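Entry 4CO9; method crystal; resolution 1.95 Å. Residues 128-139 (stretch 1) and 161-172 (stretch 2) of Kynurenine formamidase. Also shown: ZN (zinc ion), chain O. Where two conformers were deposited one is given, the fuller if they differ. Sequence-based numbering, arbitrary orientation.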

# COMPACT_ATOMS: atom_id res chain seq x y z
N HIS C 128 8.20 19.07 16.11
CA HIS C 128 6.80 19.06 15.72
C HIS C 128 6.53 20.20 14.74
O HIS C 128 7.38 21.06 14.55
CB HIS C 128 5.91 19.19 16.95
CG HIS C 128 6.15 20.43 17.75
ND1 HIS C 128 7.16 20.54 18.67
CD2 HIS C 128 5.50 21.62 17.75
CE1 HIS C 128 7.12 21.74 19.23
NE2 HIS C 128 6.13 22.42 18.68
N LEU C 129 5.35 20.18 14.15
CA LEU C 129 4.87 21.25 13.29
C LEU C 129 3.96 22.17 14.10
O LEU C 129 3.11 21.69 14.86
CB LEU C 129 4.08 20.69 12.11
CG LEU C 129 4.76 19.55 11.35
CD1 LEU C 129 3.94 19.20 10.12
CD2 LEU C 129 6.19 19.91 10.96
N ARG C 130 4.14 23.47 13.96
CA ARG C 130 3.30 24.42 14.67
C ARG C 130 2.04 24.68 13.87
O ARG C 130 2.05 24.61 12.65
CB ARG C 130 4.08 25.72 14.93
CG ARG C 130 5.33 25.51 15.77
CD ARG C 130 5.82 26.80 16.40
NE ARG C 130 6.15 27.80 15.39
CZ ARG C 130 7.29 27.83 14.70
NH1 ARG C 130 8.23 26.91 14.88
NH2 ARG C 130 7.48 28.79 13.80
N ALA C 131 0.95 25.00 14.56
CA ALA C 131 -0.37 25.15 13.93
C ALA C 131 -0.41 26.16 12.77
O ALA C 131 -1.11 25.94 11.78
CB ALA C 131 -1.42 25.53 14.96
N ASP C 132 0.36 27.24 12.88
CA ASP C 132 0.35 28.26 11.82
C ASP C 132 0.91 27.78 10.48
O ASP C 132 0.85 28.50 9.48
CB ASP C 132 1.04 29.55 12.29
CG ASP C 132 2.57 29.44 12.40
OD1 ASP C 132 3.17 28.41 12.04
OD2 ASP C 132 3.18 30.43 12.85
N ILE C 133 1.49 26.59 10.46
CA ILE C 133 1.94 25.99 9.22
C ILE C 133 0.76 25.70 8.28
O ILE C 133 0.91 25.75 7.06
CB ILE C 133 2.74 24.70 9.51
CG1 ILE C 133 3.73 24.41 8.40
CG2 ILE C 133 1.82 23.51 9.72
CD1 ILE C 133 4.65 23.25 8.72
N ALA C 134 -0.42 25.41 8.84
CA ALA C 134 -1.55 24.92 8.06
C ALA C 134 -2.21 25.95 7.13
O ALA C 134 -2.37 25.67 5.94
CB ALA C 134 -2.59 24.27 8.96
N PRO C 135 -2.59 27.13 7.64
CA PRO C 135 -3.08 28.16 6.70
C PRO C 135 -2.03 28.55 5.66
O PRO C 135 -2.37 28.77 4.50
CB PRO C 135 -3.40 29.36 7.60
CG PRO C 135 -3.37 28.85 9.01
CD PRO C 135 -2.50 27.63 9.02
N PHE C 136 -0.78 28.65 6.08
CA PHE C 136 0.33 28.98 5.19
C PHE C 136 0.44 28.00 4.02
O PHE C 136 0.46 28.41 2.86
CB PHE C 136 1.65 28.97 5.97
CG PHE C 136 2.85 29.27 5.12
CD1 PHE C 136 3.07 30.55 4.65
CD2 PHE C 136 3.77 28.27 4.80
CE1 PHE C 136 4.19 30.84 3.87
CE2 PHE C 136 4.88 28.55 4.02
CZ PHE C 136 5.09 29.84 3.56
N LEU C 137 0.51 26.71 4.33
CA LEU C 137 0.64 25.68 3.30
C LEU C 137 -0.61 25.58 2.43
O LEU C 137 -0.52 25.44 1.21
CB LEU C 137 0.92 24.31 3.95
CG LEU C 137 2.27 24.18 4.65
CD1 LEU C 137 2.38 22.81 5.30
CD2 LEU C 137 3.42 24.42 3.70
N SER C 138 -1.77 25.64 3.07
CA SER C 138 -3.04 25.54 2.37
C SER C 138 -3.23 26.66 1.36
O SER C 138 -3.70 26.43 0.24
CB SER C 138 -4.18 25.57 3.38
OG SER C 138 -5.45 25.53 2.75
N GLU C 139 -2.83 27.86 1.75
CA GLU C 139 -2.88 29.01 0.85
C GLU C 139 -2.05 28.75 -0.42
O GLU C 139 -2.40 29.21 -1.50
CB GLU C 139 -2.28 30.24 1.53
CG GLU C 139 -2.66 31.59 0.92
CD GLU C 139 -1.74 31.96 -0.23
OE1 GLU C 139 -0.54 31.62 -0.16
OE2 GLU C 139 -2.21 32.59 -1.20
ZN ZN O . -0.17 11.23 13.27
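Stretch 2 (161-172) AAHHQLFKHSIH

The most unusual feature of this contact is a histidine at the end of a helix that lays its ring against the other stretch: His169, the first residue of stretch 2 to leave helical phi/psi, has the largest area covered by the other stretch. Its ring is fixed from within, because His169 ND1 donates a hydrogen bond of 2.8 Å to Gln165 O, one turn back. Held in this way, with chi1 in the m well, the ring lays one face over the backbone of stretch 1, where Pro135 CA lies 3.8 Å from His169 CD2. Beside it, Ser138 OG makes a weak hydrogen bond of 3.3 Å to His169 O, the one direct hydrogen bond between the stretches.

The example illustrates a general principle: helices come close where small side chains face the partner. Helix 161-168 runs in nearly the same direction as the helix of stretch 1, with a crossing angle of -27° and axes 8.6 Å apart at closest approach. Ala134 points toward stretch 2, and its CA is 5.1 Å from Leu166 CA. Because the side chain ends there, Ala134 CB packs directly against the partner's backbone, 3.5 Å from Gln165 O.

Larger apolar groups fill in around this point. Leu166 points sideways at CB, but its end comes nearer, placing Leu166 CD2 4.1 Å from Ile133 CG2. Beyond the helix, Ile171 in extended conformation sends its CD1 to 3.7 Å from Leu137 CB. At the other end, before the type I turn from Arg130 to Ile133, the strand residue Leu129 places its O 3.4 Å from Ala162 CB. A water links the stretches, donating to Ala131 O and to Gln165 OE1 at 2.9 Å each. His163 takes no part in the packing; its NE2 binds the zinc ion at 2.3 Å.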

# COMPACT_ATOMS: atom_id res chain seq x y z
N ALA C 161 -2.73 19.78 18.02
CA ALA C 161 -3.12 20.97 17.30
C ALA C 161 -2.74 20.88 15.83
O ALA C 161 -3.52 21.27 14.98
CB ALA C 161 -2.50 22.20 17.94
N ALA C 162 -1.55 20.36 15.54
CA ALA C 162 -1.12 20.23 14.15
C ALA C 162 -1.98 19.27 13.37
O ALA C 162 -2.41 19.61 12.27
CB ALA C 162 0.34 19.83 14.07
N HIS C 163 -2.26 18.09 13.92
CA HIS C 163 -3.17 17.16 13.23
C HIS C 163 -4.49 17.85 12.87
O HIS C 163 -4.95 17.80 11.73
CB HIS C 163 -3.50 15.94 14.08
CG HIS C 163 -2.41 14.92 14.15
ND1 HIS C 163 -1.39 14.98 15.07
CD2 HIS C 163 -2.20 13.78 13.44
CE1 HIS C 163 -0.61 13.93 14.93
NE2 HIS C 163 -1.07 13.19 13.95
N HIS C 164 -5.10 18.47 13.87
CA HIS C 164 -6.39 19.11 13.69
C HIS C 164 -6.35 20.24 12.67
O HIS C 164 -7.20 20.32 11.79
CB HIS C 164 -6.93 19.64 15.04
CG HIS C 164 -7.57 18.59 15.88
ND1 HIS C 164 -6.89 17.90 16.85
CD2 HIS C 164 -8.84 18.10 15.88
CE1 HIS C 164 -7.71 17.04 17.43
NE2 HIS C 164 -8.90 17.14 16.86
N GLN C 165 -5.36 21.13 12.80
CA GLN C 165 -5.29 22.28 11.92
C GLN C 165 -4.98 21.88 10.48
O GLN C 165 -5.55 22.44 9.54
CB GLN C 165 -4.29 23.31 12.44
CG GLN C 165 -4.80 24.09 13.64
CD GLN C 165 -6.13 24.76 13.36
OE1 GLN C 165 -6.26 25.54 12.42
NE2 GLN C 165 -7.14 24.45 14.17
N LEU C 166 -4.10 20.89 10.32
CA LEU C 166 -3.76 20.42 8.99
C LEU C 166 -5.00 19.91 8.27
O LEU C 166 -5.34 20.39 7.18
CB LEU C 166 -2.68 19.33 9.04
CG LEU C 166 -1.28 19.83 9.38
CD1 LEU C 166 -0.35 18.67 9.70
CD2 LEU C 166 -0.72 20.68 8.25
N PHE C 167 -5.73 19.00 8.90
CA PHE C 167 -6.92 18.48 8.25
C PHE C 167 -8.03 19.54 8.11
O PHE C 167 -8.78 19.52 7.12
CB PHE C 167 -7.39 17.12 8.82
CG PHE C 167 -6.84 15.91 8.05
CD1 PHE C 167 -7.40 15.53 6.84
CD2 PHE C 167 -5.78 15.16 8.53
CE1 PHE C 167 -6.92 14.43 6.14
CE2 PHE C 167 -5.29 14.05 7.84
CZ PHE C 167 -5.87 13.69 6.64
N LYS C 168 -8.10 20.51 9.02
CA LYS C 168 -9.04 21.64 8.89
C LYS C 168 -8.78 22.41 7.59
O LYS C 168 -9.69 23.03 7.05
CB LYS C 168 -8.89 22.58 10.07
CG LYS C 168 -10.05 23.53 10.34
CD LYS C 168 -9.70 24.53 11.45
CE LYS C 168 -10.84 24.71 12.45
NZ LYS C 168 -12.08 25.19 11.83
N HIS C 169 -7.53 22.39 7.13
CA HIS C 169 -7.13 23.09 5.92
C HIS C 169 -6.91 22.15 4.74
O HIS C 169 -6.22 22.50 3.79
CB HIS C 169 -5.88 23.91 6.18
CG HIS C 169 -6.11 25.09 7.07
ND1 HIS C 169 -6.08 24.99 8.44
CD2 HIS C 169 -6.40 26.38 6.78
CE1 HIS C 169 -6.33 26.18 8.97
NE2 HIS C 169 -6.52 27.04 7.98
N SER C 170 -7.50 20.97 4.81
CA SER C 170 -7.47 19.98 3.75
C SER C 170 -6.07 19.44 3.45
O SER C 170 -5.82 18.99 2.35
CB SER C 170 -8.13 20.53 2.48
OG SER C 170 -9.52 20.68 2.70
N ILE C 171 -5.19 19.48 4.45
CA ILE C 171 -3.84 18.96 4.30
C ILE C 171 -3.75 17.60 4.97
O ILE C 171 -3.96 17.46 6.16
CB ILE C 171 -2.78 19.87 4.94
CG1 ILE C 171 -2.88 21.27 4.35
CG2 ILE C 171 -1.39 19.28 4.73
CD1 ILE C 171 -2.02 22.29 5.06
N HIS C 172 -3.41 16.60 4.16
CA HIS C 172 -3.31 15.23 4.59
C HIS C 172 -1.94 14.96 5.18
O HIS C 172 -1.03 15.74 4.98
CB HIS C 172 -3.61 14.33 3.41
CG HIS C 172 -5.01 14.48 2.90
ND1 HIS C 172 -5.90 13.44 2.86
CD2 HIS C 172 -5.68 15.57 2.44
CE1 HIS C 172 -7.05 13.86 2.38
NE2 HIS C 172 -6.95 15.15 2.12
O HOH W 1 -3.80 26.96 12.06
O HOH W 2 -0.46 9.46 14.21
O HOH W 3 1.18 11.30 15.42